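Long-range contact in catalase-3 (PDB 4AJ9), which breaks down hydrogen peroxide into oxygen and water with the help of heme, which probably protects the fungal cell from peroxide damage: residues 189-197 and 459-467. Numbering follows the deposited sequence.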
loop_
_atom_site.group_PDB
_atom_site.type_symbol
_atom_site.label_atom_id
_atom_site.label_comp_id
_atom_site.label_asym_id
_atom_site.label_seq_id
_atom_site.Cartn_x
_atom_site.Cartn_y
_atom_site.Cartn_z
ATOM N N THR C 189 -30.432 -20.583 -1.750
ATOM C CA THR C 189 -29.171 -20.703 -2.460
ATOM C C THR C 189 -28.472 -22.001 -2.069
ATOM O O THR C 189 -27.835 -22.641 -2.900
ATOM C CB THR C 189 -28.253 -19.481 -2.213
ATOM O OG1 THR C 189 -28.927 -18.295 -2.638
ATOM C CG2 THR C 189 -26.947 -19.608 -3.007
ATOM N N LEU C 190 -28.617 -22.412 -0.811
ATOM C CA LEU C 190 -28.015 -23.661 -0.369
ATOM C C LEU C 190 -28.487 -24.846 -1.231
ATOM O O LEU C 190 -27.673 -25.629 -1.722
ATOM C CB LEU C 190 -28.300 -23.902 1.117
ATOM C CG LEU C 190 -27.731 -25.182 1.738
ATOM C CD1 LEU C 190 -26.191 -25.234 1.667
ATOM C CD2 LEU C 190 -28.221 -25.315 3.170
ATOM N N PHE C 191 -29.796 -24.970 -1.427
ATOM C CA PHE C 191 -30.352 -26.054 -2.247
ATOM C C PHE C 191 -29.782 -26.044 -3.668
ATOM O O PHE C 191 -29.466 -27.094 -4.235
ATOM C CB PHE C 191 -31.890 -25.985 -2.269
ATOM C CG PHE C 191 -32.550 -26.797 -1.186
ATOM C CD1 PHE C 191 -32.216 -26.604 0.146
ATOM C CD2 PHE C 191 -33.476 -27.777 -1.503
ATOM C CE1 PHE C 191 -32.806 -27.364 1.137
ATOM C CE2 PHE C 191 -34.068 -28.542 -0.515
ATOM C CZ PHE C 191 -33.730 -28.337 0.806
ATOM N N TRP C 192 -29.651 -24.857 -4.251
ATOM C CA TRP C 192 -29.055 -24.740 -5.575
ATOM C C TRP C 192 -27.590 -25.196 -5.552
ATOM O O TRP C 192 -27.121 -25.867 -6.478
ATOM C CB TRP C 192 -29.117 -23.296 -6.078
ATOM C CG TRP C 192 -30.470 -22.845 -6.625
ATOM C CD1 TRP C 192 -31.523 -22.354 -5.903
ATOM C CD2 TRP C 192 -30.886 -22.817 -8.007
ATOM N NE1 TRP C 192 -32.565 -22.029 -6.745
ATOM C CE2 TRP C 192 -32.201 -22.300 -8.036
ATOM C CE3 TRP C 192 -30.272 -23.163 -9.214
ATOM C CZ2 TRP C 192 -32.917 -22.133 -9.223
ATOM C CZ3 TRP C 192 -30.989 -23.009 -10.396
ATOM C CH2 TRP C 192 -32.298 -22.489 -10.390
ATOM N N ALA C 193 -26.866 -24.813 -4.503
ATOM C CA ALA C 193 -25.448 -25.175 -4.405
ATOM C C ALA C 193 -25.286 -26.681 -4.169
ATOM O O ALA C 193 -24.265 -27.272 -4.526
ATOM C CB ALA C 193 -24.761 -24.370 -3.289
ATOM N N MET C 194 -26.303 -27.293 -3.560
ATOM C CA MET C 194 -26.319 -28.744 -3.347
ATOM C C MET C 194 -26.796 -29.509 -4.582
ATOM O O MET C 194 -26.782 -30.735 -4.591
ATOM C CB MET C 194 -27.197 -29.111 -2.146
ATOM C CG MET C 194 -26.720 -28.549 -0.814
ATOM S SD MET C 194 -25.105 -29.214 -0.339
ATOM C CE MET C 194 -24.117 -27.712 -0.274
ATOM N N SER C 195 -27.216 -28.786 -5.622
ATOM C CA SER C 195 -27.625 -29.419 -6.871
ATOM C C SER C 195 -26.459 -29.433 -7.856
ATOM O O SER C 195 -25.306 -29.168 -7.475
ATOM C CB SER C 195 -28.832 -28.692 -7.481
ATOM O OG SER C 195 -28.429 -27.483 -8.120
ATOM N N GLY C 196 -26.744 -29.751 -9.116
ATOM C CA GLY C 196 -25.705 -29.747 -10.132
ATOM C C GLY C 196 -25.082 -28.375 -10.327
ATOM O O GLY C 196 -23.962 -28.253 -10.816
ATOM N N ASN C 197 -25.807 -27.321 -9.957
ATOM C CA ASN C 197 -25.253 -25.975 -10.091
ATOM C C ASN C 197 -23.971 -25.832 -9.265
ATOM O O ASN C 197 -23.127 -24.988 -9.554
ATOM C CB ASN C 197 -26.268 -24.911 -9.661
ATOM C CG ASN C 197 -27.372 -24.711 -10.687
ATOM O OD1 ASN C 197 -28.155 -25.621 -10.958
ATOM N ND2 ASN C 197 -27.436 -23.516 -11.261
ATOM N N PHE C 459 -29.538 -36.313 -5.792
ATOM C CA PHE C 459 -28.214 -35.691 -5.740
ATOM C C PHE C 459 -28.175 -34.591 -4.684
ATOM O O PHE C 459 -27.211 -34.480 -3.923
ATOM C CB PHE C 459 -27.814 -35.125 -7.101
ATOM C CG PHE C 459 -27.441 -36.173 -8.114
ATOM C CD1 PHE C 459 -26.914 -37.382 -7.715
ATOM C CD2 PHE C 459 -27.605 -35.935 -9.469
ATOM C CE1 PHE C 459 -26.558 -38.335 -8.649
ATOM C CE2 PHE C 459 -27.258 -36.885 -10.402
ATOM C CZ PHE C 459 -26.729 -38.084 -9.986
ATOM N N VAL C 460 -29.223 -33.769 -4.654
ATOM C CA VAL C 460 -29.343 -32.714 -3.649
ATOM C C VAL C 460 -29.329 -33.307 -2.242
ATOM O O VAL C 460 -28.566 -32.869 -1.373
ATOM C CB VAL C 460 -30.633 -31.886 -3.847
ATOM C CG1 VAL C 460 -30.900 -31.002 -2.634
ATOM C CG2 VAL C 460 -30.577 -31.057 -5.159
ATOM N N ILE C 461 -30.158 -34.319 -2.012
ATOM C CA ILE C 461 -30.231 -34.948 -0.696
ATOM C C ILE C 461 -28.889 -35.569 -0.287
ATOM O O ILE C 461 -28.451 -35.445 0.857
ATOM C CB ILE C 461 -31.341 -36.026 -0.672
ATOM C CG1 ILE C 461 -32.699 -35.367 -0.430
ATOM C CG2 ILE C 461 -31.065 -37.066 0.411
ATOM C CD1 ILE C 461 -33.872 -36.222 -0.854
ATOM N N ASN C 462 -28.257 -36.258 -1.231
ATOM C CA ASN C 462 -26.973 -36.897 -0.987
ATOM C C ASN C 462 -25.851 -35.896 -0.728
ATOM O O ASN C 462 -24.929 -36.178 0.028
ATOM C CB ASN C 462 -26.604 -37.836 -2.139
ATOM C CG ASN C 462 -27.431 -39.111 -2.131
ATOM O OD1 ASN C 462 -28.161 -39.384 -1.172
ATOM N ND2 ASN C 462 -27.309 -39.898 -3.182
ATOM N N ALA C 463 -25.924 -34.737 -1.372
ATOM C CA ALA C 463 -24.953 -33.682 -1.119
ATOM C C ALA C 463 -25.151 -33.146 0.300
ATOM O O ALA C 463 -24.192 -32.935 1.048
ATOM C CB ALA C 463 -25.087 -32.570 -2.158
ATOM N N ILE C 464 -26.407 -32.938 0.682
ATOM C CA ILE C 464 -26.703 -32.479 2.038
ATOM C C ILE C 464 -26.268 -33.519 3.063
ATOM O O ILE C 464 -25.688 -33.176 4.097
ATOM C CB ILE C 464 -28.196 -32.148 2.224
ATOM C CG1 ILE C 464 -28.614 -31.022 1.264
ATOM C CG2 ILE C 464 -28.475 -31.763 3.680
ATOM C CD1 ILE C 464 -30.144 -30.735 1.247
ATOM N N ARG C 465 -26.543 -34.792 2.775
ATOM C CA ARG C 465 -26.067 -35.879 3.639
ATOM C C ARG C 465 -24.546 -35.846 3.785
ATOM O O ARG C 465 -24.010 -35.960 4.889
ATOM C CB ARG C 465 -26.473 -37.252 3.073
ATOM C CG ARG C 465 -27.949 -37.596 3.204
ATOM C CD ARG C 465 -28.279 -38.869 2.390
ATOM N NE ARG C 465 -29.579 -39.445 2.734
ATOM C CZ ARG C 465 -30.188 -40.404 2.038
ATOM N NH1 ARG C 465 -29.638 -40.891 0.928
ATOM N NH2 ARG C 465 -31.363 -40.871 2.447
ATOM N N PHE C 466 -23.845 -35.719 2.664
ATOM C CA PHE C 466 -22.381 -35.710 2.707
ATOM C C PHE C 466 -21.898 -34.554 3.594
ATOM O O PHE C 466 -21.170 -34.765 4.567
ATOM C CB PHE C 466 -21.804 -35.609 1.287
ATOM C CG PHE C 466 -20.319 -35.337 1.244
ATOM C CD1 PHE C 466 -19.842 -34.035 1.268
ATOM C CD2 PHE C 466 -19.402 -36.386 1.165
ATOM C CE1 PHE C 466 -18.474 -33.769 1.228
ATOM C CE2 PHE C 466 -18.027 -36.132 1.123
ATOM C CZ PHE C 466 -17.563 -34.819 1.151
ATOM N N GLU C 467 -22.338 -33.341 3.259
ATOM C CA GLU C 467 -21.928 -32.121 3.964
ATOM C C GLU C 467 -22.278 -32.102 5.446
ATOM O O GLU C 467 -21.427 -31.818 6.287
ATOM C CB GLU C 467 -22.528 -30.884 3.281
ATOM C CG GLU C 467 -22.069 -30.713 1.834
ATOM C CD GLU C 467 -21.356 -29.398 1.587
ATOM O OE1 GLU C 467 -21.459 -28.487 2.440
ATOM O OE2 GLU C 467 -20.693 -29.275 0.533
#
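Met194 lies against Val460, Ala463, Ile464 and Glu467, which line one side of their helix. Its CB lies near Val460 and Ala463, 4.1 Å from Ala463 CB. The next atom, CG, packs 3.7 Å from Ile464 CG1, the two side chains crossing at about a right angle. With CG anti to the carbonyl carbon (chi1 -63°) and further bends at chi2 and chi3, the chain brings SD to Ala463, 3.8 Å from CB, and CE to the carboxylate of Glu467, 3.7 Å from CD. That buried carboxylate has polar partners of its own, OE1 bonding to Thr171 and Trp177. Met194 O receives a nearly straight CA-H...O contact from Val460 CA at 3.4 Å and also touches Ala463 CB. Ser195 CB meets Val460 CG2 at 3.7 Å, while its OG donates to Trp192 O and accepts from Asn197 N in an ST turn. Replacing Ser195 by an alanine would remove OG and is likely to leave Asn197 N without this acceptor, so that the turn could shift. The Phe191 ring lies obliquely to Val460 and Ile464. This buried packing, away from heme, joins the catalase region to the catalase-related region: helix 187-193 and the following turn meet helix 454-468, flanked by helices 443-450, 174-182 and 489-499.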